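Local coordinates for 2-C-methyl-D-erythritol 2,4-cyclodiphosphate synthase (Thermus thermophilus, PDB 1IV3), which converts 4-diphosphocytidyl-2-C-methyl-D-erythritol 2-phosphate into 2-C-methyl-D-erythritol 2,4-cyclodiphosphate with release of CMP, a step of non-mevalonate isoprenoid biosynthesis, at residues L83-G88 against L119-Q124; D114-L119 against D125-T130. The protein carries 3 engineered substitutions. All coordinates share one frame; numbering follows the deposited sequence.

Contact 1 of 2, residues L83-G88 against L119-Q124; sequences LVEARG and LMRLPQ. Engineered in segment 119-124: M120 (natural residue Leu).
E85 and R121 reach for each other from opposite directions and make a surface salt bridge that accounts for the whole contact; the two segments bury just 64 Å² between them. Along residues 83-88, the last turn of helix 73-86 comes first. L83 contributes its carbonyl to that turn, and V84 turns its side chain to Y52 and L54. E85 then faces the other segment. Its CG lies beside the backbone N and the chain runs extended beyond it (chi2 165°), a shape that carries the carboxylate well out from its own backbone toward R121; the CA atoms of E85 and M120, the nearest pair, are 11.7 Å apart. E85 OE2 stands 2.7 Å from R121 NH2, whereas E85 OE1 is 3.8 Å from the same nitrogen, which makes this a one-point bridge and not a paired, two-oxygen one. The carboxylate carbon lies in the guanidinium plane, at its edge, but the two planar groups are rotated 52° apart. R121 takes part by bending at chi3 (-79°), which swings NH2 toward the glutamate. Beyond E85, R87 folds back so that NH1 donates to L83 O at 2.9 Å, while R87 N donates to V84 O at 2.8 Å. G88 has positive phi, and its N bonds to E85 O at 3.0 Å; with a bond from the next residue to V84 O, this is a Schellman motif, with G88 as the C-prime residue. R121 likewise leaves helical geometry with positive phi. The bridge links the last turn of helix 73-86 to the residue just beyond helix 109-120, on the surface of this alpha/beta fold and away from the annotated sites.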
loop_
_atom_site.group_PDB
_atom_site.type_symbol
_atom_site.label_atom_id
_atom_site.label_comp_id
_atom_site.label_asym_id
_atom_site.label_seq_id
_atom_site.Cartn_x
_atom_site.Cartn_y
_atom_site.Cartn_z
ATOM N N LEU A 83 -7.861 -15.218 -16.779
ATOM C CA LEU A 83 -8.816 -15.646 -15.760
ATOM C C LEU A 83 -9.788 -14.537 -15.392
ATOM O O LEU A 83 -10.981 -14.793 -15.273
ATOM C CB LEU A 83 -8.078 -16.114 -14.504
ATOM C CG LEU A 83 -7.169 -17.329 -14.667
ATOM C CD1 LEU A 83 -6.325 -17.531 -13.414
ATOM C CD2 LEU A 83 -7.981 -18.584 -14.971
ATOM N N VAL A 84 -9.337 -13.291 -15.192
ATOM C CA VAL A 84 -10.383 -12.308 -14.843
ATOM C C VAL A 84 -11.236 -11.942 -16.051
ATOM O O VAL A 84 -12.432 -11.678 -15.881
ATOM C CB VAL A 84 -9.723 -11.093 -14.189
ATOM C CG1 VAL A 84 -8.905 -11.621 -13.013
ATOM C CG2 VAL A 84 -8.858 -10.321 -15.165
ATOM N N GLU A 85 -10.649 -11.930 -17.256
ATOM C CA GLU A 85 -11.412 -11.562 -18.462
ATOM C C GLU A 85 -12.498 -12.600 -18.653
ATOM O O GLU A 85 -13.636 -12.327 -19.021
ATOM C CB GLU A 85 -10.540 -11.457 -19.711
ATOM C CG GLU A 85 -9.757 -10.153 -19.783
ATOM C CD GLU A 85 -8.625 -10.138 -20.786
ATOM O OE1 GLU A 85 -8.563 -11.023 -21.662
ATOM O OE2 GLU A 85 -7.765 -9.230 -20.707
ATOM N N ALA A 86 -12.139 -13.848 -18.352
ATOM C CA ALA A 86 -13.181 -14.873 -18.499
ATOM C C ALA A 86 -14.325 -14.661 -17.535
ATOM O O ALA A 86 -15.423 -15.185 -17.713
ATOM C CB ALA A 86 -12.566 -16.249 -18.272
ATOM N N ARG A 87 -14.084 -13.912 -16.475
ATOM C CA ARG A 87 -15.132 -13.660 -15.484
ATOM C C ARG A 87 -15.805 -12.313 -15.703
ATOM O O ARG A 87 -16.520 -11.861 -14.808
ATOM C CB ARG A 87 -14.526 -13.797 -14.084
ATOM C CG ARG A 87 -14.281 -15.272 -13.725
ATOM C CD ARG A 87 -13.220 -15.377 -12.639
ATOM N NE ARG A 87 -12.871 -16.743 -12.278
ATOM C CZ ARG A 87 -12.212 -17.630 -13.011
ATOM N NH1 ARG A 87 -11.767 -17.362 -14.236
ATOM N NH2 ARG A 87 -11.991 -18.837 -12.501
ATOM N N GLY A 88 -15.591 -11.727 -16.870
ATOM C CA GLY A 88 -16.226 -10.511 -17.322
ATOM C C GLY A 88 -15.449 -9.248 -17.048
ATOM O O GLY A 88 -15.924 -8.141 -17.312
ATOM N N LEU A 119 1.687 -4.935 -22.320
ATOM C CA LEU A 119 1.326 -6.180 -21.652
ATOM C C LEU A 119 -0.097 -6.181 -21.145
ATOM O O LEU A 119 -0.805 -7.185 -21.208
ATOM C CB LEU A 119 2.304 -6.389 -20.478
ATOM C CG LEU A 119 3.552 -7.205 -20.812
ATOM C CD1 LEU A 119 4.266 -6.610 -22.020
ATOM C CD2 LEU A 119 4.505 -7.288 -19.630
ATOM N N MET A 120 -0.554 -5.047 -20.600
ATOM C CA MET A 120 -1.866 -4.993 -19.966
ATOM C C MET A 120 -2.887 -4.391 -20.915
ATOM O O MET A 120 -4.064 -4.277 -20.585
ATOM C CB MET A 120 -1.750 -4.216 -18.637
ATOM C CG MET A 120 -1.397 -5.097 -17.447
ATOM S SD MET A 120 -1.221 -4.233 -15.853
ATOM C CE MET A 120 -0.186 -2.949 -16.275
ATOM N N ARG A 121 -2.413 -4.013 -22.103
ATOM C CA ARG A 121 -3.245 -3.412 -23.132
ATOM C C ARG A 121 -3.987 -2.204 -22.575
ATOM O O ARG A 121 -5.205 -2.046 -22.741
ATOM C CB ARG A 121 -4.242 -4.439 -23.685
ATOM C CG ARG A 121 -3.540 -5.648 -24.321
ATOM C CD ARG A 121 -4.603 -6.419 -25.126
ATOM N NE ARG A 121 -5.414 -7.227 -24.216
ATOM C CZ ARG A 121 -6.500 -6.828 -23.564
ATOM N NH1 ARG A 121 -6.972 -5.593 -23.673
ATOM N NH2 ARG A 121 -7.146 -7.674 -22.767
ATOM N N LEU A 122 -3.228 -1.333 -21.899
ATOM C CA LEU A 122 -3.874 -0.135 -21.373
ATOM C C LEU A 122 -3.221 1.092 -21.987
ATOM O O LEU A 122 -2.027 1.058 -22.290
ATOM C CB LEU A 122 -3.721 -0.073 -19.852
ATOM C CG LEU A 122 -4.573 -0.980 -18.975
ATOM C CD1 LEU A 122 -4.165 -0.781 -17.508
ATOM C CD2 LEU A 122 -6.055 -0.719 -19.173
ATOM N N PRO A 123 -3.952 2.185 -22.146
ATOM C CA PRO A 123 -3.319 3.388 -22.694
ATOM C C PRO A 123 -2.291 3.911 -21.706
ATOM O O PRO A 123 -2.399 3.592 -20.526
ATOM C CB PRO A 123 -4.490 4.367 -22.819
ATOM C CG PRO A 123 -5.489 3.879 -21.819
ATOM C CD PRO A 123 -5.369 2.371 -21.830
ATOM N N GLN A 124 -1.338 4.716 -22.157
ATOM C CA GLN A 124 -0.261 5.179 -21.285
ATOM C C GLN A 124 -0.752 6.011 -20.113
ATOM O O GLN A 124 -0.141 5.948 -19.033
ATOM C CB GLN A 124 0.783 5.953 -22.121
ATOM C CG GLN A 124 1.338 5.113 -23.257
ATOM C CD GLN A 124 2.821 4.824 -23.214
ATOM O OE1 GLN A 124 3.593 5.546 -22.596
ATOM N NE2 GLN A 124 3.260 3.767 -23.891
#

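Contact 2 of 2, residues D114-L119 against D125-T130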
loop_
_atom_site.group_PDB
_atom_site.type_symbol
_atom_site.label_atom_id
_atom_site.label_comp_id
_atom_site.label_asym_id
_atom_site.label_seq_id
_atom_site.Cartn_x
_atom_site.Cartn_y
_atom_site.Cartn_z
ATOM N N ASP A 114 6.048 1.722 -21.316
ATOM C CA ASP A 114 5.604 1.160 -22.590
ATOM C C ASP A 114 5.341 -0.335 -22.443
ATOM O O ASP A 114 4.428 -0.869 -23.024
ATOM C CB ASP A 114 6.675 1.342 -23.659
ATOM C CG ASP A 114 6.742 2.752 -24.219
ATOM O OD1 ASP A 114 5.877 3.584 -23.890
ATOM O OD2 ASP A 114 7.686 2.963 -25.011
ATOM N N SER A 115 6.191 -1.014 -21.681
ATOM C CA SER A 115 6.043 -2.472 -21.543
ATOM C C SER A 115 4.763 -2.756 -20.794
ATOM O O SER A 115 3.941 -3.585 -21.167
ATOM C CB SER A 115 7.295 -3.022 -20.867
ATOM O OG SER A 115 7.232 -4.409 -20.646
ATOM N N LEU A 116 4.525 -2.026 -19.693
ATOM C CA LEU A 116 3.276 -2.286 -18.964
ATOM C C LEU A 116 2.053 -2.012 -19.829
ATOM O O LEU A 116 1.059 -2.737 -19.780
ATOM C CB LEU A 116 3.227 -1.406 -17.720
ATOM C CG LEU A 116 4.213 -1.744 -16.594
ATOM C CD1 LEU A 116 3.905 -0.891 -15.363
ATOM C CD2 LEU A 116 4.163 -3.227 -16.260
ATOM N N SER A 117 2.117 -0.944 -20.613
ATOM C CA SER A 117 1.010 -0.572 -21.488
ATOM C C SER A 117 0.692 -1.676 -22.492
ATOM O O SER A 117 -0.476 -2.000 -22.729
ATOM C CB SER A 117 1.360 0.727 -22.212
ATOM O OG SER A 117 0.481 1.020 -23.281
ATOM N N ARG A 118 1.754 -2.245 -23.065
ATOM C CA ARG A 118 1.630 -3.302 -24.086
ATOM C C ARG A 118 1.099 -4.583 -23.460
ATOM O O ARG A 118 0.194 -5.235 -23.959
ATOM C CB ARG A 118 2.971 -3.603 -24.749
ATOM C CG ARG A 118 2.895 -4.572 -25.931
ATOM C CD ARG A 118 4.218 -4.546 -26.723
ATOM N NE ARG A 118 5.227 -5.117 -25.822
ATOM C CZ ARG A 118 5.468 -6.426 -25.815
ATOM N NH1 ARG A 118 4.806 -7.218 -26.647
ATOM N NH2 ARG A 118 6.376 -6.874 -24.970
ATOM N N LEU A 119 1.687 -4.935 -22.320
ATOM C CA LEU A 119 1.326 -6.180 -21.652
ATOM C C LEU A 119 -0.097 -6.181 -21.145
ATOM O O LEU A 119 -0.805 -7.185 -21.208
ATOM C CB LEU A 119 2.304 -6.389 -20.478
ATOM C CG LEU A 119 3.552 -7.205 -20.812
ATOM C CD1 LEU A 119 4.266 -6.610 -22.020
ATOM C CD2 LEU A 119 4.505 -7.288 -19.630
ATOM N N ASP A 125 -1.843 6.758 -20.268
ATOM C CA ASP A 125 -2.301 7.576 -19.134
ATOM C C ASP A 125 -3.029 6.773 -18.060
ATOM O O ASP A 125 -3.407 7.241 -16.981
ATOM C CB ASP A 125 -3.219 8.677 -19.692
ATOM C CG ASP A 125 -4.494 8.024 -20.211
ATOM O OD1 ASP A 125 -5.497 7.974 -19.475
ATOM O OD2 ASP A 125 -4.444 7.538 -21.359
ATOM N N ARG A 126 -3.251 5.483 -18.327
ATOM C CA ARG A 126 -3.853 4.579 -17.362
ATOM C C ARG A 126 -2.788 3.664 -16.772
ATOM O O ARG A 126 -3.120 2.700 -16.077
ATOM C CB ARG A 126 -4.945 3.736 -18.052
ATOM C CG ARG A 126 -6.196 4.532 -18.390
ATOM C CD ARG A 126 -6.936 4.876 -17.102
ATOM N NE ARG A 126 -8.240 5.481 -17.287
ATOM C CZ ARG A 126 -9.203 5.586 -16.382
ATOM N NH1 ARG A 126 -9.103 5.138 -15.122
ATOM N NH2 ARG A 126 -10.329 6.182 -16.787
ATOM N N ILE A 127 -1.519 3.941 -17.074
ATOM C CA ILE A 127 -0.409 3.234 -16.431
ATOM C C ILE A 127 0.252 4.217 -15.460
ATOM O O ILE A 127 0.900 5.168 -15.903
ATOM C CB ILE A 127 0.649 2.682 -17.401
ATOM C CG1 ILE A 127 0.137 1.622 -18.381
ATOM C CG2 ILE A 127 1.845 2.130 -16.609
ATOM C CD1 ILE A 127 -0.324 0.374 -17.644
ATOM N N GLY A 128 0.080 4.000 -14.153
ATOM C CA GLY A 128 0.655 4.951 -13.210
ATOM C C GLY A 128 1.851 4.318 -12.515
ATOM O O GLY A 128 1.664 3.631 -11.524
ATOM N N LEU A 129 3.045 4.527 -13.044
ATOM C CA LEU A 129 4.254 3.929 -12.503
ATOM C C LEU A 129 5.062 5.004 -11.791
ATOM O O LEU A 129 5.369 6.014 -12.438
ATOM C CB LEU A 129 5.035 3.293 -13.658
ATOM C CG LEU A 129 6.430 2.767 -13.311
ATOM C CD1 LEU A 129 6.388 1.732 -12.197
ATOM C CD2 LEU A 129 7.096 2.164 -14.558
ATOM N N THR A 130 5.373 4.850 -10.502
ATOM C CA THR A 130 6.252 5.826 -9.855
ATOM C C THR A 130 7.415 5.074 -9.213
ATOM O O THR A 130 7.264 3.891 -8.897
ATOM C CB THR A 130 5.544 6.656 -8.765
ATOM O OG1 THR A 130 5.014 5.768 -7.767
ATOM C CG2 THR A 130 4.365 7.409 -9.350
#
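I127 lays its branched side chain over the backbone and CB atoms of helix 109-120 at L116 and S117. I127 CG2 lies 3.9 Å from L116 CD1, while the CG1 arm, set beside its own backbone N (chi1 -63°), passes S117 CA at 3.9 Å from I127 CG1 and ends with I127 CD1 4.0 Å from L116 CB. L116 also extends CD1 toward the next inward-facing residue of the strand, with L129 CD2 at a looser 4.5 Å. Shortening I127 to an alanine is likely to strip the CG2 and CD1 contacts from L116 and the CG1 contact from S117, leaving helix and strand less closely packed here. The polar end of S117 is engaged nearby, where OG hydrogen-bonds L122 O. Outside this pairing, D125 at the start of the second segment forms a salt bridge with R2 of a second subunit. The helix and strand segments approach to 9.1 Å between axes and run 148° apart, close to antiparallel. With strand 91-99, parallel to 127-132 and bonded to it through G128 and T130, this is the helix-on-sheet packing of a beta-alpha-beta crossover.

How the contacts relate
Contacts 1 and 2 interleave along the chain, with centres 12 Å apart, and share L119 of helix 109-120. The turn leading to strand 127-132 joins them directly: Q124 NE2 lies 2.6 Å from D114 OD1, a probable hydrogen bond, and CE of the engineered M120 packs 3.6 Å from I127 CD1. Contact 1 is a surface ion pair, contact 2 buried apolar packing. Contact 2 is nearer the 4-CDP-2-C-methyl-D-erythritol 2-phosphate site: the L129 side chain is about 3 Å from that of F131, its near neighbour in sequence, and about 7 Å from that of L105, both residues of that site. The L116 side chain is about 14 Å from a bound magnesium ion.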